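Local atomic coordinates of uncharacterized protein MT2708 (PDB entry 2FGG), a protein that is of unknown function but is a Mycobacterium tuberculosis member of the Rv2632c-like family, being related to Rv1738. Residues A[15-18]-A[23-26]; A[26-31]-A[62-67]; A[35-40]-A[73-78]. All blocks are in the same frame, centred on the assembly; numbering follows the deposited sequence.

How the contacts relate
Contact 2 (26-31 with 62-67) lies in the core, its centre about 2 Å from the centre of the chain, whereas contacts 1 and 3 are only partly buried and lie on opposite sides of that centre. Contact 1 joins strands 14-19 and 24-32 within the sheet. Contacts 2 and 3 instead pack strands 24-32 and 35-43 onto helix 54-83. The chemistry follows: main-chain hydrogen bonds and a salt bridge at the sheet's side, methyl against methyl in the middle, and an arginine lying on a leucine farther along the helix. A26 belongs to both contact 1 and contact 2, while D67 OD2 accepts from V40 N at 2.8 Å, tying contact 2 to contact 3.

Contact 1: A[15-18]-A[23-26]; sequences VLIE and RTRA
E18 has its CG anti to the carbonyl carbon (chi1 -50°) and an extended chain beyond it, while R25 sets CG anti to its own N (chi1 -179°) and then bends at chi2 and chi3; these torsions bring carboxylate and guanidinium within reach of each other. Both residues belong to the antiparallel beta hairpin of strands 14-19 and 24-32. They form a hydrogen-bonded pair: E18 N donates to R25 O at 2.9 Å and R25 N to E18 O at 2.8 Å, both bonds close to linear. Their side chains run side by side in the same direction, and the ends join in a salt bridge, OE1 of E18 lying 2.7 Å from NH1 of R25. The two flat groups are turned 61° against each other, so this is a bond through one oxygen and one nitrogen, not a coplanar two-pronged pairing. R25 also touches V40 and L42 of strand 35-43, so this middle-strand residue contacts both neighbouring strands.

I17 and A26 form the neighbouring non-hydrogen-bonded pair, with CA atoms 4.4 Å apart, and occupy the other face of the sheet, where I17 meets D57 and I61 and A26 meets A60 of helix 54-83. Beside them, I17 CG2 lies 3.8 Å from T24 OG1. The backbone adds a close CA-H...O contact, with A26 CA 3.1 Å from L16 O.

Contact 2: A[26-31]-A[62-67]; sequences AKARLS and ARALSD
The carbonyl oxygen of A62 takes two bonds from S66, OG at 2.8 Å adding to the regular helical bond from N at 3.1 Å, in the same helical segment whose A64 and L65 meet A26 and A28. The two donors reach A62 O from opposite faces of its carbonyl plane, and the hydroxyl stands tilted out of that plane; the S66 side chain thereby turns back onto its own helix. Toward the strand the contact is mainly alanine methyls, with one leucine branch beside them. A64 CB points at the sheet and packs 4.0 Å from A26 CB and 4.3 Å from A28 CB, as well as 3.6 Å from the carbonyl oxygen A26 O. This is helix 54-83 lying against one face of a three-stranded antiparallel sheet, with its segment inclined 37° to the middle strand. The alanines fit a close approach: the short axes come within 7.3 Å of each other. L65 adds a flanking contact. Its CG stands anti to the carbonyl carbon (chi1 -65°), and CD2 is the branch that comes in, ending 3.9 Å from A28 CB. A hydrogen bond from R63 NH1 to L42 O reaches strand 35-43.

Contact 3: A[35-40]-A[73-78]; sequences RQMVGV and FALTSS
L75 carries most of this contact, with 68 Å² of its surface buried, and meets R35 (33 Å²) and M37 (25 Å²), each through a different kind of packing. The contact joins helix 54-83 to the start of strand 35-43, the outermost strand on this side of the three-stranded antiparallel sheet. The backbones stay well separated, the nearest CA atoms, those of M37 and L75, being 10.7 Å apart, so side chains alone bridge the distance.

R35 and L75 approach from opposite directions. In R35, CG sits between the backbone N and the carbonyl carbon (chi1 76°), and a further bend at chi3 turns the guanidinium over the leucine's end. L75 holds CG anti to its N (chi1 -177°), presenting both methyls. CD2 lies over the centre of one guanidinium face, 4.1 Å above its plane, while CD1 approaches R35 NH1 to 3.4 Å. The interaction is therefore a flat cationic group laid on a branched aliphatic one, without a polar partner from the helical segment.

M37, present as selenomethionine, is the buried member of the trio. Its side chain also touches L68, Q71 and L72 of the helix, and W32 of the adjacent strand contacts both M37 and L75. Against L75 itself the approach is at ordinary apolar range, M37 SE lying 4.3 Å from L75 CD2, the same methyl that covers the R35 guanidinium.

Contact 1: A[15-18]-A[23-26]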
# COMPACT_ATOMS: atom_id res chain seq x y z
N VAL A 15 2.64 -8.01 2.55
CA VAL A 15 1.90 -7.29 3.60
C VAL A 15 2.26 -7.81 4.99
O VAL A 15 2.24 -9.01 5.22
CB VAL A 15 0.36 -7.39 3.42
CG1 VAL A 15 -0.35 -6.50 4.44
CG2 VAL A 15 -0.05 -7.01 2.02
N LEU A 16 2.59 -6.89 5.89
CA LEU A 16 2.80 -7.19 7.30
C LEU A 16 1.73 -6.48 8.12
O LEU A 16 1.52 -5.29 7.94
CB LEU A 16 4.20 -6.75 7.73
CG LEU A 16 4.58 -6.73 9.21
CD1 LEU A 16 4.74 -8.13 9.79
CD2 LEU A 16 5.86 -5.94 9.42
N ILE A 17 1.07 -7.21 9.01
CA ILE A 17 0.12 -6.61 9.96
C ILE A 17 0.62 -6.80 11.39
O ILE A 17 0.74 -7.93 11.85
CB ILE A 17 -1.30 -7.24 9.86
CG1 ILE A 17 -1.81 -7.25 8.42
CG2 ILE A 17 -2.29 -6.50 10.77
CD1 ILE A 17 -1.65 -8.59 7.74
N GLU A 18 0.90 -5.70 12.08
CA GLU A 18 1.32 -5.75 13.48
C GLU A 18 0.26 -5.11 14.35
O GLU A 18 -0.18 -3.99 14.07
CB GLU A 18 2.63 -5.01 13.70
CG GLU A 18 3.76 -5.35 12.76
CD GLU A 18 4.97 -4.47 13.02
OE1 GLU A 18 5.10 -3.42 12.35
OE2 GLU A 18 5.78 -4.83 13.91
N ARG A 23 -4.58 -0.78 17.93
CA ARG A 23 -3.54 0.12 17.37
C ARG A 23 -2.80 -0.73 16.36
O ARG A 23 -1.59 -0.90 16.44
CB ARG A 23 -2.55 0.71 18.37
CG ARG A 23 -2.16 2.19 18.14
CD ARG A 23 -2.60 2.74 16.77
NE ARG A 23 -3.01 4.14 16.89
CZ ARG A 23 -3.78 4.79 16.01
NH1 ARG A 23 -4.25 4.17 14.93
NH2 ARG A 23 -4.10 6.06 16.22
N THR A 24 -3.55 -1.30 15.42
CA THR A 24 -2.99 -2.20 14.42
C THR A 24 -2.50 -1.48 13.16
O THR A 24 -3.18 -0.60 12.63
CB THR A 24 -3.95 -3.41 14.13
OG1 THR A 24 -3.93 -3.74 12.74
CG2 THR A 24 -5.38 -3.10 14.57
N ARG A 25 -1.31 -1.85 12.70
CA ARG A 25 -0.66 -1.20 11.56
C ARG A 25 -0.29 -2.19 10.48
O ARG A 25 0.24 -3.26 10.76
CB ARG A 25 0.60 -0.46 12.01
CG ARG A 25 1.33 0.28 10.89
CD ARG A 25 2.82 -0.02 10.92
NE ARG A 25 3.52 0.75 11.95
CZ ARG A 25 4.68 0.41 12.49
NH1 ARG A 25 5.30 -0.71 12.12
NH2 ARG A 25 5.22 1.18 13.42
N ALA A 26 -0.57 -1.83 9.24
CA ALA A 26 -0.16 -2.64 8.10
C ALA A 26 0.83 -1.90 7.22
O ALA A 26 0.73 -0.69 7.02
CB ALA A 26 -1.36 -3.09 7.30

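Contact 2: A[26-31]-A[62-67]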
# COMPACT_ATOMS: atom_id res chain seq x y z
N ALA A 26 -0.57 -1.83 9.24
CA ALA A 26 -0.16 -2.64 8.10
C ALA A 26 0.83 -1.90 7.22
O ALA A 26 0.73 -0.69 7.02
CB ALA A 26 -1.36 -3.09 7.30
N LYS A 27 1.79 -2.66 6.71
CA LYS A 27 2.74 -2.18 5.73
C LYS A 27 2.61 -3.07 4.49
O LYS A 27 2.64 -4.30 4.61
CB LYS A 27 4.15 -2.23 6.30
CG LYS A 27 4.42 -1.14 7.32
CD LYS A 27 5.76 -1.30 8.00
CE LYS A 27 6.09 -0.08 8.81
NZ LYS A 27 7.54 -0.01 9.10
N ALA A 28 2.42 -2.45 3.33
CA ALA A 28 2.38 -3.15 2.04
C ALA A 28 3.58 -2.74 1.18
O ALA A 28 3.64 -1.61 0.69
CB ALA A 28 1.08 -2.88 1.31
N ARG A 29 4.53 -3.66 1.00
CA ARG A 29 5.78 -3.38 0.30
C ARG A 29 5.76 -3.89 -1.13
O ARG A 29 5.48 -5.06 -1.38
CB ARG A 29 6.97 -3.98 1.06
CG ARG A 29 8.32 -3.80 0.35
CD ARG A 29 9.47 -4.50 1.06
NE ARG A 29 9.12 -5.87 1.46
CZ ARG A 29 9.92 -6.68 2.16
NH1 ARG A 29 11.13 -6.28 2.54
NH2 ARG A 29 9.50 -7.90 2.48
N LEU A 30 6.08 -3.01 -2.07
CA LEU A 30 6.22 -3.37 -3.48
C LEU A 30 7.58 -2.91 -4.00
O LEU A 30 7.99 -1.77 -3.78
CB LEU A 30 5.08 -2.73 -4.30
CG LEU A 30 5.13 -2.75 -5.83
CD1 LEU A 30 5.08 -4.17 -6.40
CD2 LEU A 30 4.01 -1.91 -6.40
N SER A 31 8.30 -3.81 -4.67
CA SER A 31 9.51 -3.45 -5.39
C SER A 31 9.13 -3.02 -6.79
O SER A 31 8.59 -3.81 -7.56
CB SER A 31 10.48 -4.62 -5.45
OG SER A 31 11.17 -4.78 -4.22
N ALA A 62 -6.43 -2.07 4.12
CA ALA A 62 -7.10 -1.17 3.19
C ALA A 62 -6.39 0.18 3.13
O ALA A 62 -6.15 0.71 2.05
CB ALA A 62 -8.57 -1.02 3.57
N ARG A 63 -6.04 0.75 4.28
CA ARG A 63 -5.35 2.04 4.32
C ARG A 63 -3.91 1.95 3.78
O ARG A 63 -3.44 2.87 3.12
CB ARG A 63 -5.37 2.60 5.73
CG ARG A 63 -6.77 2.81 6.24
CD ARG A 63 -6.83 3.34 7.63
NE ARG A 63 -8.09 4.03 7.84
CZ ARG A 63 -8.71 4.15 9.01
NH1 ARG A 63 -8.18 3.61 10.09
NH2 ARG A 63 -9.87 4.79 9.08
N ALA A 64 -3.25 0.83 4.05
CA ALA A 64 -1.93 0.57 3.49
C ALA A 64 -1.96 0.51 1.97
O ALA A 64 -1.11 1.08 1.32
CB ALA A 64 -1.35 -0.69 4.07
N LEU A 65 -2.95 -0.17 1.40
CA LEU A 65 -3.03 -0.32 -0.06
C LEU A 65 -3.41 0.98 -0.76
O LEU A 65 -2.93 1.24 -1.86
CB LEU A 65 -4.01 -1.44 -0.42
CG LEU A 65 -3.66 -2.87 0.00
CD1 LEU A 65 -4.76 -3.82 -0.41
CD2 LEU A 65 -2.31 -3.35 -0.55
N SER A 66 -4.27 1.78 -0.13
CA SER A 66 -4.61 3.13 -0.58
C SER A 66 -3.38 3.99 -0.66
O SER A 66 -3.20 4.73 -1.62
CB SER A 66 -5.57 3.82 0.39
OG SER A 66 -6.72 3.05 0.61
N ASP A 67 -2.56 3.92 0.38
CA ASP A 67 -1.34 4.69 0.46
C ASP A 67 -0.45 4.31 -0.72
O ASP A 67 0.05 5.18 -1.43
CB ASP A 67 -0.62 4.40 1.78
CG ASP A 67 0.61 5.26 1.98
OD1 ASP A 67 0.69 6.33 1.32
OD2 ASP A 67 1.48 4.90 2.79

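Contact 3: A[35-40]-A[73-78]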
# COMPACT_ATOMS: atom_id res chain seq x y z
N ARG A 35 12.83 0.76 -6.93
CA ARG A 35 12.61 1.34 -5.61
C ARG A 35 11.70 0.47 -4.74
O ARG A 35 10.86 -0.28 -5.24
CB ARG A 35 12.10 2.79 -5.71
CG ARG A 35 10.64 2.93 -6.12
CD ARG A 35 10.31 4.33 -6.65
NE ARG A 35 10.70 4.46 -8.05
CZ ARG A 35 10.61 5.58 -8.76
NH1 ARG A 35 10.13 6.69 -8.19
NH2 ARG A 35 11.00 5.60 -10.03
N GLN A 36 11.92 0.55 -3.43
CA GLN A 36 11.10 -0.14 -2.45
C GLN A 36 9.98 0.80 -2.09
O GLN A 36 10.22 1.85 -1.50
CB GLN A 36 11.90 -0.48 -1.19
CG GLN A 36 13.17 -1.28 -1.43
CD GLN A 36 12.88 -2.63 -2.08
OE1 GLN A 36 11.90 -3.30 -1.74
NE2 GLN A 36 13.74 -3.03 -3.01
N MSE A 37 8.77 0.44 -2.44
CA MSE A 37 7.63 1.27 -2.11
C MSE A 37 6.85 0.63 -0.98
O MSE A 37 6.56 -0.56 -1.02
CB MSE A 37 6.77 1.49 -3.34
CG MSE A 37 7.53 2.15 -4.47
SE MSE A 37 6.42 2.40 -6.03
CE MSE A 37 5.29 3.82 -5.42
N VAL A 38 6.52 1.42 0.03
CA VAL A 38 5.79 0.92 1.18
C VAL A 38 4.58 1.79 1.45
O VAL A 38 4.69 2.99 1.65
CB VAL A 38 6.66 0.85 2.46
CG1 VAL A 38 5.92 0.12 3.57
CG2 VAL A 38 7.98 0.17 2.17
N GLY A 39 3.41 1.16 1.44
CA GLY A 39 2.18 1.79 1.87
C GLY A 39 1.97 1.47 3.33
O GLY A 39 2.14 0.32 3.74
N VAL A 40 1.62 2.48 4.12
CA VAL A 40 1.43 2.29 5.55
C VAL A 40 0.00 2.64 5.93
O VAL A 40 -0.50 3.69 5.55
CB VAL A 40 2.45 3.11 6.38
CG1 VAL A 40 2.47 2.63 7.82
CG2 VAL A 40 3.84 3.00 5.78
N PHE A 73 0.04 6.38 -8.17
CA PHE A 73 -0.61 7.42 -8.96
C PHE A 73 0.32 8.63 -9.10
O PHE A 73 0.42 9.22 -10.17
CB PHE A 73 -1.95 7.85 -8.35
CG PHE A 73 -3.08 6.87 -8.57
CD1 PHE A 73 -3.43 6.47 -9.85
CD2 PHE A 73 -3.82 6.39 -7.50
CE1 PHE A 73 -4.48 5.57 -10.05
CE2 PHE A 73 -4.87 5.50 -7.69
CZ PHE A 73 -5.20 5.09 -8.97
N ALA A 74 1.00 8.97 -8.02
CA ALA A 74 1.99 10.05 -8.07
C ALA A 74 3.15 9.70 -9.00
O ALA A 74 3.70 10.58 -9.67
CB ALA A 74 2.49 10.36 -6.68
N LEU A 75 3.51 8.43 -9.06
CA LEU A 75 4.61 7.99 -9.92
C LEU A 75 4.20 8.02 -11.38
O LEU A 75 4.99 8.39 -12.25
CB LEU A 75 5.08 6.60 -9.51
CG LEU A 75 6.29 6.01 -10.26
CD1 LEU A 75 7.46 7.00 -10.32
CD2 LEU A 75 6.71 4.72 -9.60
N THR A 76 2.95 7.62 -11.64
CA THR A 76 2.38 7.66 -12.98
C THR A 76 2.40 9.07 -13.52
O THR A 76 2.88 9.29 -14.63
CB THR A 76 0.94 7.11 -12.99
OG1 THR A 76 0.93 5.82 -12.38
CG2 THR A 76 0.42 6.99 -14.41
N SER A 77 1.92 10.03 -12.74
CA SER A 77 1.88 11.43 -13.16
C SER A 77 3.28 11.98 -13.44
O SER A 77 3.53 12.61 -14.46
CB SER A 77 1.19 12.30 -12.11
OG SER A 77 1.31 13.66 -12.47
N SER A 78 4.18 11.73 -12.50
CA SER A 78 5.56 12.14 -12.63
C SER A 78 6.20 11.58 -13.90
O SER A 78 6.85 12.33 -14.65
CB SER A 78 6.32 11.63 -11.42
OG SER A 78 7.68 11.97 -11.54